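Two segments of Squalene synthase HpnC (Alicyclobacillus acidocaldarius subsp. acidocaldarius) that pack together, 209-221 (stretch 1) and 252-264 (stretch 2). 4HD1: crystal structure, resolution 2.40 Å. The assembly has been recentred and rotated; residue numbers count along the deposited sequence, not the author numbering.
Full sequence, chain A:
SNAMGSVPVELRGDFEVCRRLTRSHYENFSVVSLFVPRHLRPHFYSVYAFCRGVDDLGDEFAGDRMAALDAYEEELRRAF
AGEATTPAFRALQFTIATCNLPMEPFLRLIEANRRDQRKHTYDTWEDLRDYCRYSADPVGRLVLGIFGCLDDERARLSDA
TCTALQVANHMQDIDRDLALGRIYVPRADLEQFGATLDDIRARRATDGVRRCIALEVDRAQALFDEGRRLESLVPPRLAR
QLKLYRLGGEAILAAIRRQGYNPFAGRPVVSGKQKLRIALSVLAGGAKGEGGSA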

# COMPACT_ATOMS: atom_id res chain seq x y z
N VAL A 209 -13.84 -4.98 22.73
CA VAL A 209 -13.70 -4.73 21.29
C VAL A 209 -13.47 -3.25 21.02
O VAL A 209 -12.52 -2.89 20.33
N ARG A 210 -14.33 -2.40 21.58
CA ARG A 210 -14.26 -0.95 21.38
C ARG A 210 -12.96 -0.34 21.89
O ARG A 210 -12.40 0.56 21.26
N ARG A 211 -12.48 -0.83 23.03
CA ARG A 211 -11.21 -0.39 23.60
C ARG A 211 -10.01 -0.85 22.78
O ARG A 211 -9.00 -0.15 22.69
N CYS A 212 -10.12 -2.03 22.17
CA CYS A 212 -9.07 -2.55 21.30
C CYS A 212 -8.95 -1.75 20.00
O CYS A 212 -7.84 -1.41 19.58
N ILE A 213 -10.09 -1.46 19.38
CA ILE A 213 -10.15 -0.60 18.20
C ILE A 213 -9.53 0.76 18.53
O ILE A 213 -8.71 1.28 17.77
N ALA A 214 -9.91 1.32 19.68
CA ALA A 214 -9.36 2.60 20.16
C ALA A 214 -7.84 2.56 20.28
O ALA A 214 -7.17 3.51 19.88
N LEU A 215 -7.30 1.47 20.81
CA LEU A 215 -5.85 1.31 20.91
C LEU A 215 -5.16 1.36 19.54
O LEU A 215 -4.11 1.98 19.40
N GLU A 216 -5.77 0.71 18.55
CA GLU A 216 -5.23 0.70 17.19
C GLU A 216 -5.29 2.09 16.55
O GLU A 216 -4.33 2.54 15.93
N VAL A 217 -6.44 2.75 16.72
CA VAL A 217 -6.64 4.11 16.24
C VAL A 217 -5.55 5.05 16.78
O VAL A 217 -4.95 5.80 16.01
N ASP A 218 -5.29 4.97 18.09
CA ASP A 218 -4.24 5.76 18.73
C ASP A 218 -2.86 5.48 18.15
O ASP A 218 -2.08 6.40 17.91
N ARG A 219 -2.55 4.20 17.93
CA ARG A 219 -1.28 3.78 17.35
C ARG A 219 -1.07 4.39 15.96
O ARG A 219 0.02 4.87 15.64
N ALA A 220 -2.14 4.38 15.17
CA ALA A 220 -2.13 4.90 13.80
C ALA A 220 -2.03 6.42 13.79
O ALA A 220 -1.30 6.99 12.98
N GLN A 221 -2.74 7.07 14.72
CA GLN A 221 -2.64 8.52 14.87
C GLN A 221 -1.21 8.95 15.22
O GLN A 221 -0.71 9.93 14.67
N ILE A 252 -10.37 8.99 8.39
CA ILE A 252 -10.87 7.63 8.62
C ILE A 252 -10.89 7.34 10.12
O ILE A 252 -11.88 6.82 10.64
N LEU A 253 -9.81 7.71 10.81
CA LEU A 253 -9.73 7.56 12.27
C LEU A 253 -10.82 8.36 12.97
O LEU A 253 -11.45 7.87 13.91
N ALA A 254 -11.04 9.58 12.50
CA ALA A 254 -12.03 10.48 13.09
C ALA A 254 -13.45 9.93 12.98
O ALA A 254 -14.25 10.08 13.90
N ALA A 255 -13.77 9.28 11.86
CA ALA A 255 -15.07 8.65 11.68
C ALA A 255 -15.26 7.43 12.59
O ALA A 255 -16.37 7.16 13.05
N ILE A 256 -14.17 6.70 12.84
CA ILE A 256 -14.18 5.56 13.75
C ILE A 256 -14.45 6.02 15.18
O ILE A 256 -15.28 5.44 15.89
N ARG A 257 -13.76 7.09 15.59
CA ARG A 257 -13.98 7.73 16.88
C ARG A 257 -15.43 8.21 17.03
O ARG A 257 -16.05 8.02 18.07
N ARG A 258 -15.95 8.81 15.96
CA ARG A 258 -17.32 9.32 15.90
C ARG A 258 -18.34 8.18 15.74
O ARG A 258 -19.53 8.43 15.55
N GLN A 259 -17.87 6.94 15.81
CA GLN A 259 -18.74 5.77 15.79
C GLN A 259 -18.54 4.93 17.04
O GLN A 259 -18.96 3.77 17.09
N GLY A 260 -17.90 5.52 18.05
CA GLY A 260 -17.63 4.85 19.31
C GLY A 260 -16.80 3.59 19.15
O GLY A 260 -16.95 2.65 19.93
N TYR A 261 -15.93 3.58 18.14
CA TYR A 261 -15.03 2.46 17.87
C TYR A 261 -15.79 1.16 17.57
O TYR A 261 -15.40 0.06 17.98
N ASN A 262 -16.89 1.32 16.83
CA ASN A 262 -17.76 0.21 16.47
C ASN A 262 -17.76 -0.05 14.95
O ASN A 262 -18.35 0.73 14.20
N PRO A 263 -17.10 -1.13 14.51
CA PRO A 263 -17.32 -1.58 13.13
C PRO A 263 -18.68 -2.28 13.06
O PRO A 263 -19.48 -2.15 13.99
N PHE A 264 -18.95 -3.00 11.97
CA PHE A 264 -20.20 -3.78 11.82
C PHE A 264 -21.41 -2.91 11.44
O PHE A 264 -21.72 -1.92 12.11

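This is a mainly apolar contact between a helix and the end of a second, nearly antiparallel helix with the turn that follows it, edged by two arginine hydrogen bonds. The helix axes approach to 10.5 Å and cross at -155°. The contact buries 679 Å², both sides summed.

In stretch 1, Val209, Ile213, Val217, Ala220 and Gln221 point their CA-to-CB bonds toward stretch 2. This spacing of three or four residues places them along one side of the helix. Leu253, Ile256 and Tyr261 point back from stretch 2.

Val217 lies at the centre of a small cluster. Its chi1 is t. Val217 CG1 is 4.0 Å from Leu253 CD2, and Val217 CG2 is 3.8 Å from Ile256 CG2. Leu253 is m, t, and Leu253 CD2 also lies 4.1 Å from Ala220 CB. Ile256 is m, t; Ile256 CG2 meets Ile213 CG2 at 3.8 Å. Ile213 is m, m. Ile213 CG1 is 3.6 Å from Tyr261 O and 4.4 Å from Pro263 CD, so Ile213 packs against the turn as well as the helix.

Tyr261 has the largest area covered by the opposing stretch. The chain has already left the helix at Arg258, and Tyr261 has positive phi. Its side chain, chi1 m and chi2 95°, lies against stretch 1. Ala214 CB sits over one face of the ring, 3.7 Å from the Tyr261 ring centroid and 10° off the normal, a CH-pi contact. The ring also lies close to the backbone of stretch 1: Ala214 CA is 3.5 Å from Tyr261 CD2. Val217 CG2 lies at the ring edge, 4.0 Å from Tyr261 CE2. Tyr261 CB is also 3.3 Å from Arg210 O.

Two arginines supply the polar links. Arg257 is m, t, t; its CB points sideways, but the extended chain brings its end nearer. Arg257 NH2 donates a well-aligned hydrogen bond to Gln221 OE1 at 3.1 Å. Gln221 is t, p, and Gln221 OE1 is also 3.4 Å from Leu253 CD1. Arg210, m, t, t, reaches the turn from the other stretch. Arg210 NH1 donates a weak hydrogen bond to Gly260 O at 2.7 Å, with a poor angle of 124°. Asn262 CB lies over one face of the guanidinium, 3.6 Å from Arg210 NH2. Glycine suits position 260: phi is positive, and an ideal CB on Gly260 would clash with Arg210 NH1 at 2.8 Å.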

# COMPACT_ATOMS: atom_id res chain seq x y z
CB VAL A 209 -14.92 -5.25 20.50
CG1 VAL A 209 -14.94 -4.72 19.08
CG2 VAL A 209 -14.94 -6.77 20.49
CB ARG A 210 -15.48 -0.26 22.01
CG ARG A 210 -16.78 -0.50 21.25
CD ARG A 210 -17.98 -0.07 22.07
NE ARG A 210 -19.24 -0.35 21.38
CZ ARG A 210 -19.92 0.53 20.65
NH1 ARG A 210 -19.49 1.78 20.50
NH2 ARG A 210 -21.06 0.17 20.07
CB ARG A 211 -11.06 -0.86 25.05
CG ARG A 211 -11.81 -0.01 26.05
CD ARG A 211 -11.54 -0.44 27.48
NE ARG A 211 -12.23 0.42 28.44
CZ ARG A 211 -13.46 0.21 28.89
NH1 ARG A 211 -14.17 -0.84 28.48
NH2 ARG A 211 -14.00 1.06 29.76
CB CYS A 212 -9.30 -4.02 20.98
SG CYS A 212 -8.09 -4.67 19.82
CB ILE A 213 -11.60 -0.42 17.68
CG1 ILE A 213 -12.31 -1.77 17.47
CG2 ILE A 213 -11.63 0.43 16.42
CD1 ILE A 213 -11.84 -2.60 16.29
CB ALA A 214 -10.00 3.01 21.48
CB LEU A 215 -5.49 0.01 21.63
CG LEU A 215 -3.99 -0.25 21.84
CD1 LEU A 215 -3.38 0.78 22.79
CD2 LEU A 215 -3.73 -1.66 22.32
CB GLU A 216 -5.95 -0.32 16.29
CG GLU A 216 -6.11 -1.73 16.87
CD GLU A 216 -4.82 -2.33 17.42
OE1 GLU A 216 -3.72 -1.76 17.22
OE2 GLU A 216 -4.90 -3.39 18.06
CB VAL A 217 -8.06 4.62 16.60
CG1 VAL A 217 -8.20 6.12 16.30
CG2 VAL A 217 -9.11 3.83 15.83
CB ASP A 218 -4.20 5.51 20.25
CG ASP A 218 -5.45 5.98 20.97
OD1 ASP A 218 -6.38 6.52 20.33
OD2 ASP A 218 -5.51 5.80 22.21
CB ARG A 219 -1.21 2.26 17.24
CG ARG A 219 -0.94 1.53 18.54
CD ARG A 219 -0.60 0.08 18.24
NE ARG A 219 -0.19 -0.68 19.43
CZ ARG A 219 -0.85 -1.73 19.91
NH1 ARG A 219 -1.95 -2.17 19.32
NH2 ARG A 219 -0.39 -2.35 20.99
CB ALA A 220 -3.36 4.42 13.03
CB GLN A 221 -3.65 9.02 15.91
CG GLN A 221 -3.78 10.54 15.98
CD GLN A 221 -4.26 11.16 14.68
OE1 GLN A 221 -5.40 10.93 14.24
NE2 GLN A 221 -3.39 11.95 14.05
CB ILE A 252 -10.05 6.56 7.85
CG1 ILE A 252 -10.35 6.66 6.34
CG2 ILE A 252 -10.37 5.16 8.36
CD1 ILE A 252 -9.44 5.85 5.45
CB LEU A 253 -8.35 8.00 12.78
CG LEU A 253 -7.11 7.25 12.27
CD1 LEU A 253 -5.86 7.81 12.93
CD2 LEU A 253 -7.21 5.74 12.49
CB ALA A 254 -11.93 11.87 12.45
CB ALA A 255 -15.29 8.26 10.22
CB ILE A 256 -12.86 4.74 13.66
CG1 ILE A 256 -12.78 4.00 12.32
CG2 ILE A 256 -12.75 3.74 14.82
CD1 ILE A 256 -11.39 3.53 11.94
CB ARG A 257 -13.02 8.90 17.08
CG ARG A 257 -11.55 8.50 17.12
CD ARG A 257 -10.71 9.56 17.81
NE ARG A 257 -9.29 9.35 17.54
CZ ARG A 257 -8.63 9.91 16.53
NH1 ARG A 257 -9.26 10.71 15.68
NH2 ARG A 257 -7.34 9.66 16.36
CB ARG A 258 -17.43 10.32 14.74
CG ARG A 258 -18.73 11.12 14.68
CD ARG A 258 -19.10 11.42 13.23
NE ARG A 258 -18.01 12.08 12.51
CZ ARG A 258 -17.49 11.66 11.36
NH1 ARG A 258 -17.95 10.56 10.77
NH2 ARG A 258 -16.50 12.34 10.80
CB GLN A 259 -18.52 4.93 14.53
CG GLN A 259 -19.28 5.43 13.31
CD GLN A 259 -18.81 4.79 12.02
OE1 GLN A 259 -19.57 4.09 11.36
NE2 GLN A 259 -17.56 5.03 11.66
CB TYR A 261 -14.00 2.30 19.00
CG TYR A 261 -13.26 3.59 19.30
CD1 TYR A 261 -13.70 4.44 20.32
CD2 TYR A 261 -12.15 3.97 18.55
CE1 TYR A 261 -13.04 5.63 20.59
CE2 TYR A 261 -11.48 5.15 18.82
CZ TYR A 261 -11.93 5.98 19.84
OH TYR A 261 -11.27 7.16 20.10
CB ASN A 262 -19.19 0.48 16.97
CG ASN A 262 -20.19 -0.56 16.50
OD1 ASN A 262 -20.06 -1.75 16.79
ND2 ASN A 262 -21.20 -0.11 15.76
CB PRO A 263 -16.17 -2.57 12.90
CG PRO A 263 -15.90 -3.13 14.26
CD PRO A 263 -16.13 -1.99 15.22
CB PHE A 264 -20.52 -4.64 13.06
CG PHE A 264 -19.31 -5.34 13.66
CD1 PHE A 264 -18.50 -6.18 12.89
CD2 PHE A 264 -18.99 -5.17 15.02
CE1 PHE A 264 -17.40 -6.82 13.45
CE2 PHE A 264 -17.89 -5.82 15.58
CZ PHE A 264 -17.09 -6.64 14.80